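Local structure of NADPH-flavin oxidoreductase (Vibrio harveyi, 1BKJ) at residues Ala61-Asn66 and Ala137-Leu142; Ser149-Gly154 and Leu229-Ser234. The protein catalyses the NADPH-dependent reduction of FMN to FMNH2 as a homodimeric flavoprotein, supplying reduced flavin to luciferase for bioluminescence. All coordinates share one frame; numbering follows the deposited sequence.

Contact 1. Residues Ala61-Asn66 and Ala137-Leu142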
loop_
_atom_site.group_PDB
_atom_site.type_symbol
_atom_site.label_atom_id
_atom_site.label_comp_id
_atom_site.label_asym_id
_atom_site.label_seq_id
_atom_site.Cartn_x
_atom_site.Cartn_y
_atom_site.Cartn_z
ATOM N N ALA A 61 12.417 17.015 -8.906
ATOM C CA ALA A 61 11.977 17.936 -7.854
ATOM C C ALA A 61 10.964 18.919 -8.422
ATOM O O ALA A 61 9.968 19.215 -7.784
ATOM C CB ALA A 61 13.173 18.677 -7.243
ATOM N N GLN A 62 11.184 19.323 -9.674
ATOM C CA GLN A 62 10.299 20.239 -10.382
ATOM C C GLN A 62 9.004 19.514 -10.738
ATOM O O GLN A 62 7.909 20.048 -10.530
ATOM C CB GLN A 62 10.985 20.758 -11.650
ATOM C CG GLN A 62 10.187 21.768 -12.450
ATOM C CD GLN A 62 10.939 22.227 -13.659
ATOM O OE1 GLN A 62 11.987 22.875 -13.548
ATOM N NE2 GLN A 62 10.437 21.869 -14.830
ATOM N N PHE A 63 9.138 18.272 -11.206
ATOM C CA PHE A 63 7.987 17.465 -11.589
ATOM C C PHE A 63 7.125 17.059 -10.406
ATOM O O PHE A 63 5.976 16.685 -10.585
ATOM C CB PHE A 63 8.427 16.239 -12.389
ATOM C CG PHE A 63 8.832 16.537 -13.814
ATOM C CD1 PHE A 63 8.298 17.641 -14.508
ATOM C CD2 PHE A 63 9.763 15.714 -14.468
ATOM C CE1 PHE A 63 8.690 17.930 -15.841
ATOM C CE2 PHE A 63 10.166 15.985 -15.802
ATOM C CZ PHE A 63 9.629 17.098 -16.489
ATOM N N ALA A 64 7.682 17.180 -9.202
ATOM C CA ALA A 64 6.982 16.874 -7.956
ATOM C C ALA A 64 6.272 18.114 -7.412
ATOM O O ALA A 64 5.566 18.034 -6.408
ATOM C CB ALA A 64 7.963 16.332 -6.913
ATOM N N GLY A 65 6.459 19.250 -8.086
ATOM C CA GLY A 65 5.841 20.506 -7.674
ATOM C C GLY A 65 6.790 21.380 -6.890
ATOM O O GLY A 65 6.391 22.005 -5.906
ATOM N N ASN A 66 8.041 21.429 -7.358
ATOM C CA ASN A 66 9.142 22.181 -6.736
ATOM C C ASN A 66 9.346 21.832 -5.255
ATOM O O ASN A 66 9.379 22.707 -4.379
ATOM C CB ASN A 66 9.013 23.697 -6.963
ATOM C CG ASN A 66 9.232 24.089 -8.411
ATOM O OD1 ASN A 66 10.175 23.631 -9.067
ATOM N ND2 ASN A 66 8.365 24.945 -8.919
ATOM N N ALA A 137 3.149 11.701 -17.086
ATOM C CA ALA A 137 3.693 11.400 -18.420
ATOM C C ALA A 137 5.150 11.871 -18.597
ATOM O O ALA A 137 5.972 11.157 -19.181
ATOM C CB ALA A 137 2.804 12.000 -19.504
ATOM N N GLN A 138 5.481 13.031 -18.027
ATOM C CA GLN A 138 6.838 13.570 -18.104
ATOM C C GLN A 138 7.841 12.780 -17.249
ATOM O O GLN A 138 8.963 12.536 -17.684
ATOM C CB GLN A 138 6.848 15.046 -17.721
ATOM C CG GLN A 138 5.943 15.941 -18.585
ATOM C CD GLN A 138 4.654 16.325 -17.861
ATOM O OE1 GLN A 138 3.732 15.504 -17.699
ATOM N NE2 GLN A 138 4.597 17.575 -17.387
ATOM N N VAL A 139 7.414 12.347 -16.057
ATOM C CA VAL A 139 8.249 11.548 -15.138
ATOM C C VAL A 139 8.487 10.163 -15.764
ATOM O O VAL A 139 9.607 9.654 -15.743
ATOM C CB VAL A 139 7.558 11.399 -13.739
ATOM C CG1 VAL A 139 8.293 10.392 -12.838
ATOM C CG2 VAL A 139 7.499 12.735 -13.058
ATOM N N ASP A 140 7.426 9.607 -16.356
ATOM C CA ASP A 140 7.433 8.296 -17.023
ATOM C C ASP A 140 8.441 8.253 -18.181
ATOM O O ASP A 140 9.168 7.275 -18.328
ATOM C CB ASP A 140 6.016 7.996 -17.521
ATOM C CG ASP A 140 5.869 6.615 -18.115
ATOM O OD1 ASP A 140 6.336 6.398 -19.246
ATOM O OD2 ASP A 140 5.235 5.756 -17.469
ATOM N N GLU A 141 8.489 9.324 -18.972
ATOM C CA GLU A 141 9.409 9.430 -20.099
ATOM C C GLU A 141 10.845 9.614 -19.613
ATOM O O GLU A 141 11.770 9.014 -20.169
ATOM C CB GLU A 141 9.002 10.585 -21.024
ATOM N N LEU A 142 11.016 10.386 -18.536
ATOM C CA LEU A 142 12.341 10.667 -17.946
ATOM C C LEU A 142 13.027 9.404 -17.439
ATOM O O LEU A 142 14.232 9.208 -17.655
ATOM C CB LEU A 142 12.216 11.698 -16.805
ATOM C CG LEU A 142 13.474 12.242 -16.115
ATOM C CD1 LEU A 142 14.421 12.859 -17.138
ATOM C CD2 LEU A 142 13.070 13.271 -15.088
#
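Phe63 lays one face of its ring over the beta carbon of Gln138, a CH-pi contact in which CB of Gln138 stands 3.9 Å from the centroid of the Phe63 ring and 21° off the ring normal. The shift is toward the rim, and the closest pair is Phe63 CZ with Gln138 CB at 3.7 Å. The glutamine makes this contact through CB, its chain bending beyond at chi2 (104°). Leu142 comes from another direction: its CD2 lies at the ring edge, 4.0 Å from Phe63 CE2. Nearer the backbone, Val139 CG2 packs against Phe63 CB at 3.7 Å. This methyl stands anti to the valine carbonyl carbon, the branch turned toward the phenylalanine, while CG1 points elsewhere. Phe63 thus fits against three side chains spaced along helix 136-142, at the C-terminal end of helix 54-63, two residues before Gly65 with its positive phi. Leu60, one turn back on that helix, also touches Val139 and Leu142. A polar link between the helices comes from Lys56 NZ, hydrogen-bonded to Leu142 O. Between the two segments themselves no hydrogen bond crosses, so their contact rests on dispersion and hydrophobic burial around one aromatic ring.

Contact 2. Residues Ser149-Gly154 and Leu229-Ser234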
loop_
_atom_site.group_PDB
_atom_site.type_symbol
_atom_site.label_atom_id
_atom_site.label_comp_id
_atom_site.label_asym_id
_atom_site.label_seq_id
_atom_site.Cartn_x
_atom_site.Cartn_y
_atom_site.Cartn_z
ATOM N N SER A 149 3.761 -0.511 -17.468
ATOM C CA SER A 149 4.452 0.059 -16.319
ATOM C C SER A 149 3.977 1.492 -16.121
ATOM O O SER A 149 3.750 2.197 -17.095
ATOM C CB SER A 149 5.962 0.050 -16.608
ATOM O OG SER A 149 6.725 0.339 -15.460
ATOM N N ALA A 150 3.865 1.929 -14.866
ATOM C CA ALA A 150 3.425 3.298 -14.542
ATOM C C ALA A 150 4.014 3.781 -13.226
ATOM O O ALA A 150 4.263 2.978 -12.341
ATOM C CB ALA A 150 1.911 3.373 -14.471
ATOM N N VAL A 151 4.231 5.093 -13.103
ATOM C CA VAL A 151 4.773 5.687 -11.876
ATOM C C VAL A 151 3.643 5.913 -10.873
ATOM O O VAL A 151 2.530 6.266 -11.268
ATOM C CB VAL A 151 5.579 7.028 -12.157
ATOM C CG1 VAL A 151 4.740 8.048 -12.898
ATOM C CG2 VAL A 151 6.089 7.651 -10.848
ATOM N N LEU A 152 3.918 5.634 -9.599
ATOM C CA LEU A 152 2.954 5.832 -8.531
ATOM C C LEU A 152 3.389 6.910 -7.549
ATOM O O LEU A 152 2.637 7.837 -7.284
ATOM C CB LEU A 152 2.663 4.531 -7.797
ATOM C CG LEU A 152 1.796 3.496 -8.511
ATOM C CD1 LEU A 152 1.581 2.367 -7.551
ATOM C CD2 LEU A 152 0.442 4.069 -8.959
ATOM N N PHE A 153 4.573 6.763 -6.962
ATOM C CA PHE A 153 5.079 7.757 -6.022
ATOM C C PHE A 153 6.578 7.603 -5.841
ATOM O O PHE A 153 7.152 6.587 -6.212
ATOM C CB PHE A 153 4.360 7.674 -4.645
ATOM C CG PHE A 153 4.391 6.305 -4.004
ATOM C CD1 PHE A 153 5.486 5.903 -3.209
ATOM C CD2 PHE A 153 3.345 5.388 -4.219
ATOM C CE1 PHE A 153 5.548 4.616 -2.651
ATOM C CE2 PHE A 153 3.393 4.083 -3.667
ATOM C CZ PHE A 153 4.499 3.696 -2.880
ATOM N N GLY A 154 7.182 8.621 -5.241
ATOM C CA GLY A 154 8.595 8.597 -4.933
ATOM C C GLY A 154 8.769 8.532 -3.423
ATOM O O GLY A 154 7.780 8.516 -2.674
ATOM N N LEU A 229 -6.293 8.769 -15.438
ATOM C CA LEU A 229 -6.841 7.616 -16.180
ATOM C C LEU A 229 -6.277 7.593 -17.621
ATOM O O LEU A 229 -5.870 6.525 -18.066
ATOM C CB LEU A 229 -8.382 7.514 -16.125
ATOM C CG LEU A 229 -9.049 6.258 -16.718
ATOM C CD1 LEU A 229 -8.637 4.992 -15.970
ATOM C CD2 LEU A 229 -10.548 6.420 -16.675
ATOM N N PRO A 230 -6.231 8.750 -18.357
ATOM C CA PRO A 230 -5.656 8.689 -19.708
ATOM C C PRO A 230 -4.158 8.282 -19.664
ATOM O O PRO A 230 -3.682 7.568 -20.547
ATOM C CB PRO A 230 -5.825 10.122 -20.216
ATOM C CG PRO A 230 -7.088 10.517 -19.631
ATOM C CD PRO A 230 -6.991 10.015 -18.215
ATOM N N TYR A 231 -3.449 8.698 -18.606
ATOM C CA TYR A 231 -2.036 8.325 -18.421
ATOM C C TYR A 231 -1.898 6.797 -18.230
ATOM O O TYR A 231 -1.027 6.190 -18.841
ATOM C CB TYR A 231 -1.383 9.066 -17.237
ATOM C CG TYR A 231 -0.063 8.440 -16.777
ATOM C CD1 TYR A 231 1.082 8.453 -17.615
ATOM C CD2 TYR A 231 0.026 7.757 -15.532
ATOM C CE1 TYR A 231 2.282 7.786 -17.226
ATOM C CE2 TYR A 231 1.224 7.097 -15.137
ATOM C CZ TYR A 231 2.341 7.116 -15.994
ATOM O OH TYR A 231 3.498 6.469 -15.632
ATOM N N LEU A 232 -2.684 6.211 -17.322
ATOM C CA LEU A 232 -2.644 4.770 -17.081
ATOM C C LEU A 232 -2.988 4.012 -18.363
ATOM O O LEU A 232 -2.250 3.108 -18.746
ATOM C CB LEU A 232 -3.589 4.376 -15.937
ATOM C CG LEU A 232 -3.201 4.764 -14.494
ATOM C CD1 LEU A 232 -4.316 4.388 -13.531
ATOM C CD2 LEU A 232 -1.884 4.104 -14.065
ATOM N N ASN A 233 -4.027 4.468 -19.075
ATOM C CA ASN A 233 -4.468 3.867 -20.341
ATOM C C ASN A 233 -3.402 3.939 -21.438
ATOM O O ASN A 233 -3.293 3.006 -22.230
ATOM C CB ASN A 233 -5.758 4.523 -20.857
ATOM C CG ASN A 233 -6.975 4.251 -19.976
ATOM O OD1 ASN A 233 -8.009 4.888 -20.156
ATOM N ND2 ASN A 233 -6.860 3.329 -19.028
ATOM N N SER A 234 -2.611 5.024 -21.463
ATOM C CA SER A 234 -1.523 5.223 -22.441
ATOM C C SER A 234 -0.371 4.225 -22.225
ATOM O O SER A 234 0.404 3.955 -23.145
ATOM C CB SER A 234 -0.977 6.668 -22.411
ATOM O OG SER A 234 -0.098 6.910 -21.314
#
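Strand 149-154 and helix 229-234 run roughly antiparallel, the axes of the two short segments making an angle of 147° and approaching to 8.7 Å, with Ala150 and Leu232 nearest in register at 6.7 Å between CA atoms. Tyr231 spans the gap. With CG anti to the backbone N (chi1 164°), its ring reaches the strand hydroxyl first, and OH accepts a hydrogen bond from Val151 N at 3.0 Å. The N-H to acceptor angle of 166° makes this bond nearly straight, and the amide meets the ring at its edge, close to the ring plane. Val151 CG1 lies alongside the same oxygen, 3.4 Å from Tyr231 OH, the two side chains crossing at about a right angle. Ala150 turns its methyl to the helix, where CB touches Tyr231 CE2 at 3.8 Å obliquely to the ring and Leu232 CD2 at 3.9 Å. Farther along the strand, the backbones of Leu152 and Phe153 both hydrogen-bond with Phe79 on strand 75-82, forming a beta bulge. Thr98 of the second subunit packs on Leu232, which places this C-terminal helix beside the dimer interface. Tyr231 is buried, and two polar partners hold its hydroxyl in position: the Val151 amide ties helix 228-234 to an inner strand of the sheet, and Asp140 ties it to helix 136-142.

In the fold
Contact 1 is partly buried and wholly apolar across its segments, joining two helices, whereas contact 2 is fully buried and sets a helix against an inner strand, with a hydrogen bond set among its methyl contacts. Their centres lie 12 Å apart, and helix 136-142 precedes strand 149-158 in the chain. The same helix links them: the bond from Asp140 to the Tyr231 hydroxyl runs through OD2, 2.6 Å from Tyr231 OH, and Val139 CG1 packs on Val151 CG2 at 4.0 Å. Val139 therefore offers one methyl to each contact. Asp140 OD2 also forms a salt bridge with Lys235, the residue just after segment 229-234.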